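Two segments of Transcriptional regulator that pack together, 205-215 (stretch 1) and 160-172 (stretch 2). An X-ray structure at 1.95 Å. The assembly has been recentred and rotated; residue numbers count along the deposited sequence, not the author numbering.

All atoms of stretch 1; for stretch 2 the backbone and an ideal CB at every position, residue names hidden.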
ATOM      1  N   HIS B 205     -19.526  14.698  12.589  1.00 48.77           N
ATOM      2  CA  HIS B 205     -18.530  15.759  12.694  1.00 49.93           C
ATOM      3  C   HIS B 205     -17.169  15.221  13.132  1.00 49.91           C
ATOM      4  O   HIS B 205     -16.155  15.527  12.506  1.00 46.55           O
ATOM      5  CB  HIS B 205     -18.993  16.843  13.664  1.00 56.68           C
ATOM      6  CG  HIS B 205     -18.032  17.979  13.786  1.00 62.62           C
ATOM      7  ND1 HIS B 205     -17.002  17.990  14.700  1.00 71.13           N
ATOM      8  CD2 HIS B 205     -17.924  19.134  13.084  1.00 67.51           C
ATOM      9  CE1 HIS B 205     -16.307  19.106  14.569  1.00 73.30           C
ATOM     10  NE2 HIS B 205     -16.851  19.818  13.596  1.00 75.56           N
ATOM     11  N   TYR B 206     -17.152  14.430  14.202  1.00 50.98           N
ATOM     12  CA  TYR B 206     -15.933  13.730  14.617  1.00 51.19           C
ATOM     13  C   TYR B 206     -15.277  12.965  13.460  1.00 50.42           C
ATOM     14  O   TYR B 206     -14.079  13.089  13.236  1.00 42.15           O
ATOM     15  CB  TYR B 206     -16.232  12.766  15.778  1.00 55.69           C
ATOM     16  CG  TYR B 206     -15.072  11.842  16.147  1.00 52.60           C
ATOM     17  CD1 TYR B 206     -14.874  10.637  15.477  1.00 51.81           C
ATOM     18  CD2 TYR B 206     -14.186  12.173  17.168  1.00 57.00           C
ATOM     19  CE1 TYR B 206     -13.820   9.794  15.803  1.00 55.78           C
ATOM     20  CE2 TYR B 206     -13.129  11.334  17.509  1.00 55.64           C
ATOM     21  CZ  TYR B 206     -12.953  10.144  16.819  1.00 61.67           C
ATOM     22  OH  TYR B 206     -11.910   9.299  17.131  1.00 62.84           O
ATOM     23  N   LEU B 207     -16.066  12.172  12.729  1.00 44.54           N
ATOM     24  CA  LEU B 207     -15.528  11.296  11.696  1.00 42.42           C
ATOM     25  C   LEU B 207     -14.959  12.062  10.508  1.00 43.76           C
ATOM     26  O   LEU B 207     -13.953  11.668   9.924  1.00 38.01           O
ATOM     27  CB  LEU B 207     -16.610  10.324  11.203  1.00 38.45           C
ATOM     28  CG  LEU B 207     -16.905   9.192  12.177  1.00 45.42           C
ATOM     29  CD1 LEU B 207     -18.198   8.466  11.811  1.00 51.17           C
ATOM     30  CD2 LEU B 207     -15.728   8.234  12.219  1.00 42.80           C
ATOM     31  N   ILE B 208     -15.626  13.151  10.158  1.00 43.36           N
ATOM     32  CA  ILE B 208     -15.191  14.032   9.088  1.00 47.56           C
ATOM     33  C   ILE B 208     -13.812  14.617   9.396  1.00 46.37           C
ATOM     34  O   ILE B 208     -12.917  14.615   8.550  1.00 39.02           O
ATOM     35  CB  ILE B 208     -16.225  15.164   8.883  1.00 44.70           C
ATOM     36  CG1 ILE B 208     -17.448  14.615   8.146  1.00 40.24           C
ATOM     37  CG2 ILE B 208     -15.616  16.340   8.141  1.00 51.76           C
ATOM     38  CD1 ILE B 208     -18.713  15.451   8.376  1.00 41.34           C
ATOM     39  N   GLU B 209     -13.644  15.097  10.621  1.00 47.57           N
ATOM     40  CA  GLU B 209     -12.347  15.611  11.063  1.00 50.40           C
ATOM     41  C   GLU B 209     -11.254  14.524  11.006  1.00 48.43           C
ATOM     42  O   GLU B 209     -10.163  14.773  10.499  1.00 43.84           O
ATOM     43  CB  GLU B 209     -12.470  16.192  12.474  1.00 49.68           C
ATOM     44  CG  GLU B 209     -11.181  16.739  13.043  1.00 71.79           C
ATOM     45  CD  GLU B 209     -10.386  15.692  13.806  1.00 74.77           C
ATOM     46  OE1 GLU B 209     -10.958  14.630  14.134  1.00 76.42           O
ATOM     47  OE2 GLU B 209      -9.195  15.936  14.064  1.00 70.59           O
ATOM     48  N   LYS B 210     -11.553  13.325  11.510  1.00 48.74           N
ATOM     49  CA  LYS B 210     -10.612  12.201  11.442  1.00 42.23           C
ATOM     50  C   LYS B 210     -10.274  11.819  10.001  1.00 39.21           C
ATOM     51  O   LYS B 210      -9.114  11.605   9.670  1.00 39.05           O
ATOM     52  CB  LYS B 210     -11.163  10.967  12.160  1.00 41.49           C
ATOM     53  CG  LYS B 210     -11.506  11.174  13.622  1.00 46.69           C
ATOM     54  CD  LYS B 210     -10.293  11.602  14.444  1.00 50.92           C
ATOM     55  CE  LYS B 210      -9.219  10.541  14.498  1.00 49.12           C
ATOM     56  NZ  LYS B 210      -8.069  11.029  15.358  1.00 49.84           N
ATOM     57  N   ILE B 211     -11.288  11.724   9.146  1.00 39.01           N
ATOM     58  CA  ILE B 211     -11.059  11.333   7.758  1.00 36.04           C
ATOM     59  C   ILE B 211     -10.196  12.376   7.050  1.00 39.72           C
ATOM     60  O   ILE B 211      -9.292  12.033   6.303  1.00 41.30           O
ATOM     61  CB  ILE B 211     -12.383  11.121   7.002  1.00 38.45           C
ATOM     62  CG1 ILE B 211     -13.070   9.835   7.495  1.00 39.34           C
ATOM     63  CG2 ILE B 211     -12.137  11.007   5.500  1.00 38.60           C
ATOM     64  CD1 ILE B 211     -14.600   9.791   7.211  1.00 36.05           C
ATOM     65  N   GLU B 212     -10.455  13.652   7.306  1.00 45.70           N
ATOM     66  CA  GLU B 212      -9.650  14.704   6.699  1.00 43.14           C
ATOM     67  C   GLU B 212      -8.197  14.556   7.123  1.00 44.15           C
ATOM     68  O   GLU B 212      -7.284  14.749   6.311  1.00 43.13           O
ATOM     69  CB  GLU B 212     -10.171  16.087   7.087  1.00 46.61           C
ATOM     70  CG  GLU B 212     -11.492  16.432   6.446  1.00 52.19           C
ATOM     71  CD  GLU B 212     -12.087  17.721   6.985  1.00 63.83           C
ATOM     72  OE1 GLU B 212     -11.639  18.197   8.054  1.00 66.96           O
ATOM     73  OE2 GLU B 212     -12.998  18.259   6.327  1.00 63.24           O
ATOM     74  N   PHE B 213      -7.987  14.219   8.395  1.00 37.11           N
ATOM     75  CA  PHE B 213      -6.635  14.041   8.907  1.00 43.10           C
ATOM     76  C   PHE B 213      -5.962  12.834   8.252  1.00 44.21           C
ATOM     77  O   PHE B 213      -4.798  12.905   7.880  1.00 38.05           O
ATOM     78  CB  PHE B 213      -6.645  13.884  10.424  1.00 41.31           C
ATOM     79  CG  PHE B 213      -5.284  13.710  11.011  1.00 46.47           C
ATOM     80  CD1 PHE B 213      -4.353  14.730  10.935  1.00 46.00           C
ATOM     81  CD2 PHE B 213      -4.919  12.519  11.614  1.00 53.60           C
ATOM     82  CE1 PHE B 213      -3.079  14.570  11.464  1.00 52.77           C
ATOM     83  CE2 PHE B 213      -3.648  12.356  12.146  1.00 48.33           C
ATOM     84  CZ  PHE B 213      -2.734  13.381  12.069  1.00 50.31           C
ATOM     85  N   LEU B 214      -6.702  11.734   8.112  1.00 37.49           N
ATOM     86  CA  LEU B 214      -6.169  10.509   7.523  1.00 37.44           C
ATOM     87  C   LEU B 214      -5.838  10.685   6.041  1.00 40.42           C
ATOM     88  O   LEU B 214      -4.977   9.988   5.511  1.00 43.72           O
ATOM     89  CB  LEU B 214      -7.162   9.350   7.677  1.00 37.20           C
ATOM     90  CG  LEU B 214      -7.454   8.775   9.065  1.00 39.82           C
ATOM     91  CD1 LEU B 214      -8.652   7.847   8.956  1.00 37.99           C
ATOM     92  CD2 LEU B 214      -6.260   8.034   9.654  1.00 41.26           C
ATOM     93  N   LEU B 215      -6.518  11.609   5.367  1.00 34.19           N
ATOM     94  CA  LEU B 215      -6.288  11.802   3.935  1.00 37.79           C
ATOM     95  C   LEU B 215      -5.202  12.825   3.616  1.00 36.50           C
ATOM     96  O   LEU B 215      -4.752  12.907   2.477  1.00 50.20           O
ATOM     97  CB  LEU B 215      -7.583  12.210   3.232  1.00 39.28           C
ATOM     98  CG  LEU B 215      -8.612  11.119   3.024  1.00 43.34           C
ATOM     99  CD1 LEU B 215      -9.937  11.752   2.603  1.00 42.29           C
ATOM    100  CD2 LEU B 215      -8.117  10.090   1.969  1.00 32.65           C
ATOM    101  N   UNK B 160     -20.442   0.022  17.146  1.00 47.08           N
ATOM    102  CA  UNK B 160     -19.699   0.196  15.902  1.00 41.98           C
ATOM    103  C   UNK B 160     -18.947   1.519  15.916  1.00 39.87           C
ATOM    104  O   UNK B 160     -17.767   1.576  15.570  1.00 41.97           O
ATOM    105  CB  UNK B 160     -20.640   0.131  14.697  1.00 41.98           C
ATOM    106  N   UNK B 161     -19.631   2.583  16.331  1.00 42.26           N
ATOM    107  CA  UNK B 161     -18.997   3.899  16.394  1.00 49.19           C
ATOM    108  C   UNK B 161     -17.822   3.909  17.370  1.00 48.23           C
ATOM    109  O   UNK B 161     -16.763   4.462  17.074  1.00 47.57           O
ATOM    110  CB  UNK B 161     -20.022   4.960  16.800  1.00 49.19           C
ATOM    111  N   UNK B 162     -18.022   3.303  18.534  1.00 48.98           N
ATOM    112  CA  UNK B 162     -16.985   3.241  19.558  1.00 53.74           C
ATOM    113  C   UNK B 162     -15.808   2.381  19.098  1.00 48.98           C
ATOM    114  O   UNK B 162     -14.654   2.700  19.385  1.00 41.67           O
ATOM    115  CB  UNK B 162     -17.562   2.691  20.864  1.00 53.74           C
ATOM    116  N   UNK B 163     -16.107   1.307  18.373  1.00 43.82           N
ATOM    117  CA  UNK B 163     -15.074   0.439  17.823  1.00 45.21           C
ATOM    118  C   UNK B 163     -14.283   1.169  16.755  1.00 42.20           C
ATOM    119  O   UNK B 163     -13.069   0.996  16.642  1.00 42.47           O
ATOM    120  CB  UNK B 163     -15.689  -0.839  17.248  1.00 45.21           C
ATOM    121  N   UNK B 164     -14.977   1.988  15.975  1.00 42.48           N
ATOM    122  CA  UNK B 164     -14.326   2.754  14.923  1.00 46.76           C
ATOM    123  C   UNK B 164     -13.338   3.754  15.533  1.00 41.52           C
ATOM    124  O   UNK B 164     -12.212   3.889  15.040  1.00 40.24           O
ATOM    125  CB  UNK B 164     -15.366   3.478  14.066  1.00 46.76           C
ATOM    126  N   UNK B 165     -13.757   4.433  16.606  1.00 39.58           N
ATOM    127  CA  UNK B 165     -12.889   5.363  17.337  1.00 43.03           C
ATOM    128  C   UNK B 165     -11.626   4.658  17.834  1.00 46.26           C
ATOM    129  O   UNK B 165     -10.529   5.199  17.735  1.00 44.98           O
ATOM    130  CB  UNK B 165     -13.643   5.981  18.516  1.00 43.03           C
ATOM    131  N   UNK B 166     -11.791   3.460  18.384  1.00 44.49           N
ATOM    132  CA  UNK B 166     -10.649   2.673  18.830  1.00 45.36           C
ATOM    133  C   UNK B 166      -9.703   2.398  17.672  1.00 42.06           C
ATOM    134  O   UNK B 166      -8.496   2.613  17.790  1.00 46.84           O
ATOM    135  CB  UNK B 166     -11.114   1.358  19.459  1.00 45.36           C
ATOM    136  N   UNK B 167     -10.255   1.964  16.543  1.00 32.83           N
ATOM    137  CA  UNK B 167      -9.451   1.579  15.386  1.00 36.51           C
ATOM    138  C   UNK B 167      -8.662   2.735  14.774  1.00 35.50           C
ATOM    139  O   UNK B 167      -7.475   2.586  14.476  1.00 37.26           O
ATOM    140  CB  UNK B 167     -10.358   0.967  14.317  1.00 36.51           C
ATOM    141  N   UNK B 168      -9.315   3.886  14.597  1.00 35.91           N
ATOM    142  CA  UNK B 168      -8.642   5.031  13.985  1.00 42.31           C
ATOM    143  C   UNK B 168      -7.527   5.602  14.861  1.00 45.26           C
ATOM    144  O   UNK B 168      -6.594   6.227  14.355  1.00 45.67           O
ATOM    145  CB  UNK B 168      -9.664   6.128  13.680  1.00 42.31           C
ATOM    146  N   UNK B 169      -7.608   5.378  16.167  1.00 43.99           N
ATOM    147  CA  UNK B 169      -6.601   5.917  17.071  1.00 46.96           C
ATOM    148  C   UNK B 169      -5.533   4.888  17.463  1.00 45.02           C
ATOM    149  O   UNK B 169      -4.524   5.238  18.090  1.00 42.71           O
ATOM    150  CB  UNK B 169      -7.282   6.455  18.331  1.00 46.96           C
ATOM    151  N   UNK B 170      -5.720   3.643  17.046  1.00 48.13           N
ATOM    152  CA  UNK B 170      -4.834   2.565  17.465  1.00 54.34           C
ATOM    153  C   UNK B 170      -4.370   1.632  16.350  1.00 50.34           C
ATOM    154  O   UNK B 170      -4.015   0.494  16.623  1.00 60.58           O
ATOM    155  CB  UNK B 170      -5.538   1.734  18.540  1.00 54.34           C
ATOM    156  N   UNK B 171      -4.376   2.075  15.101  1.00 44.20           N
ATOM    157  CA  UNK B 171      -3.911   1.184  14.040  1.00 41.51           C
ATOM    158  C   UNK B 171      -2.458   1.503  13.754  1.00 50.40           C
ATOM    159  O   UNK B 171      -1.991   2.608  14.032  1.00 53.86           O
ATOM    160  CB  UNK B 171      -4.762   1.324  12.776  1.00 41.51           C
ATOM    161  N   UNK B 172      -1.740   0.544  13.188  1.00 54.35           N
ATOM    162  CA  UNK B 172      -0.330   0.773  12.899  1.00 66.17           C
ATOM    163  C   UNK B 172      -0.067   0.806  11.403  1.00 57.77           C
ATOM    164  O   UNK B 172      -0.561  -0.046  10.661  1.00 55.55           O
ATOM    165  CB  UNK B 172       0.530  -0.308  13.557  1.00 66.17           C
TER

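Two helices run nearly side by side in the same direction, their axes 23° apart and 11.8 Å at closest approach.

Positions 160, 162, 163 and 167 are helical and out of reach of stretch 1, which leaves the choice open, so almost any helix former would do; they are Leu 160, Leu 162, Leu 163 and, as selenomethionine, Met 167.

At 161 the CA-to-CB bond points sideways and the CB touches nothing, yet Tyr 206 and Leu 207 lie within reach of a long side chain. A large apolar residue, aromatic or aliphatic, would suit. Phe 161, with chi1 t, presents its edge to the face of the Tyr 206 ring in an offset edge-to-face pair, centroids 5.9 Å apart and planes at 76°. CG of Leu 207 sits at the edge of the Phe 161 ring, near its plane, 4.3 Å from Phe 161 CE1.

The CB at 164 points toward stretch 1, 5.1 Å from CD2 of Leu 207. A small or branched residue, Ala, Val or Thr, would fit this methyl. Thr 164 places CG2 4.2 Å from Leu 207 CD2, while its OG1 donates to the O of Leu 160 at 2.8 Å, satisfying the hydroxyl within its own helix.

At 165 the CB points sideways but sits 4.0 Å from OH of Tyr 206. A flexible chain with an apolar stem could lie along the tyrosine; Lys, Arg, Gln or Met qualify. Lys 165 brings CG to 3.6 Å from Tyr 206 OH and carries CD over one face of the ring.

Position 166 points away from stretch 1, which sets no demand there; it is Glu 166.

Position 168 points toward stretch 1, its CB 4.5 Å from Lys 210 CE and 5.1 Å from Leu 214 CD1. Compact apolar residues suit such a place, Val, Ile or Ala. Val 168 sets CG2 3.8 Å from Tyr 206 OH and 4.2 Å from Lys 210 CE.

At 169 the CB points sideways, with no atom of stretch 1 within 5.5 Å, but Tyr 206 OH and Lys 210 NZ are the nearby polar ends; a short side chain, polar or with a methyl, could meet them. Thr 169 offers CG2, 4.2 Å from Tyr 206 OH and 4.3 Å from Lys 210 NZ.

Positions 170 and 172 are out of reach, so stretch 1 leaves the choice open; they are Ser 170, whose OG donates to Glu 166 O at 2.9 Å, and Ala 172.

At 171 the backbone is extended and the CB points toward stretch 1 from a distance, favouring a long apolar group. Phe 171 reaches Leu 214, CE1 to CD2 4.0 Å.

Stretch 2 (160-172) LFLLTKEMVTSFA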
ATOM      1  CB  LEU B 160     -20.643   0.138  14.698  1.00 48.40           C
ATOM      2  CG  LEU B 160     -20.029   0.319  13.306  1.00 48.48           C
ATOM      3  CD1 LEU B 160     -18.978  -0.726  13.038  1.00 41.32           C
ATOM      4  CD2 LEU B 160     -21.115   0.256  12.241  1.00 49.49           C
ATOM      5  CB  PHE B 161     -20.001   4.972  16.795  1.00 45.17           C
ATOM      6  CG  PHE B 161     -19.377   6.317  17.029  1.00 51.20           C
ATOM      7  CD1 PHE B 161     -18.877   7.057  15.968  1.00 52.88           C
ATOM      8  CD2 PHE B 161     -19.277   6.837  18.309  1.00 48.98           C
ATOM      9  CE1 PHE B 161     -18.290   8.292  16.179  1.00 58.85           C
ATOM     10  CE2 PHE B 161     -18.698   8.073  18.526  1.00 57.15           C
ATOM     11  CZ  PHE B 161     -18.203   8.802  17.461  1.00 58.61           C
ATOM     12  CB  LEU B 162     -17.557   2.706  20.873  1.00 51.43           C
ATOM     13  CG  LEU B 162     -18.524   3.649  21.587  1.00 61.89           C
ATOM     14  CD1 LEU B 162     -18.991   3.065  22.918  1.00 63.83           C
ATOM     15  CD2 LEU B 162     -17.883   5.021  21.779  1.00 67.13           C
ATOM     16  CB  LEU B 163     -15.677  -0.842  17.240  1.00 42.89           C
ATOM     17  CG  LEU B 163     -16.063  -1.928  18.248  1.00 46.88           C
ATOM     18  CD1 LEU B 163     -16.801  -3.083  17.557  1.00 41.94           C
ATOM     19  CD2 LEU B 163     -14.825  -2.431  18.990  1.00 47.85           C
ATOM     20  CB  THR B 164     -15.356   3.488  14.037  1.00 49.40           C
ATOM     21  OG1 THR B 164     -16.265   2.535  13.468  1.00 39.98           O
ATOM     22  CG2 THR B 164     -14.650   4.237  12.910  1.00 44.15           C
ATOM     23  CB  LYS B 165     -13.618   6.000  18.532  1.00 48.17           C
ATOM     24  CG  LYS B 165     -14.563   7.140  18.178  1.00 52.52           C
ATOM     25  CD  LYS B 165     -15.146   7.814  19.427  1.00 52.26           C
ATOM     26  CE  LYS B 165     -14.084   8.573  20.195  1.00 62.72           C
ATOM     27  NZ  LYS B 165     -14.634   9.261  21.400  1.00 69.92           N
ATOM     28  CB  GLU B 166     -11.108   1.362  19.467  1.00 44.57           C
ATOM     29  CG  GLU B 166     -11.736   1.541  20.836  1.00 45.15           C
ATOM     30  CD  GLU B 166     -10.915   2.445  21.733  1.00 58.07           C
ATOM     31  OE1 GLU B 166      -9.759   2.095  22.055  1.00 62.17           O
ATOM     32  OE2 GLU B 166     -11.425   3.521  22.106  1.00 69.42           O
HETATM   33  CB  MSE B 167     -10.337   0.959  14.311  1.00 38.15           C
HETATM   34  CG  MSE B 167      -9.636   0.760  12.980  1.00 42.46           C
HETATM   35 SE   MSE B 167     -10.959   0.243  11.612  1.00 50.17          SE
HETATM   36  CE  MSE B 167     -11.955   1.920  11.539  1.00 37.72           C
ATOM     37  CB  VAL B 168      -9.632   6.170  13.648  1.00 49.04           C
ATOM     38  CG1 VAL B 168     -10.528   5.766  12.537  1.00 44.38           C
ATOM     39  CG2 VAL B 168     -10.448   6.561  14.862  1.00 57.85           C
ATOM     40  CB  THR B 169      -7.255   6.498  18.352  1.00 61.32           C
ATOM     41  OG1 THR B 169      -7.993   5.477  19.032  1.00 63.14           O
ATOM     42  CG2 THR B 169      -8.204   7.639  17.996  1.00 60.28           C
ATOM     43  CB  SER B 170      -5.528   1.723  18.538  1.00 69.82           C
ATOM     44  OG  SER B 170      -6.187   2.546  19.484  1.00 82.01           O
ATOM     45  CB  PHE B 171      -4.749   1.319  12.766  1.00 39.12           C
ATOM     46  CG  PHE B 171      -4.466   2.570  11.993  1.00 44.28           C
ATOM     47  CD1 PHE B 171      -5.089   3.763  12.328  1.00 40.59           C
ATOM     48  CD2 PHE B 171      -3.562   2.559  10.938  1.00 39.65           C
ATOM     49  CE1 PHE B 171      -4.810   4.926  11.622  1.00 45.56           C
ATOM     50  CE2 PHE B 171      -3.293   3.704  10.234  1.00 43.06           C
ATOM     51  CZ  PHE B 171      -3.908   4.895  10.573  1.00 44.19           C
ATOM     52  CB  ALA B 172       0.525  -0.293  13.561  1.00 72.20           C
TER
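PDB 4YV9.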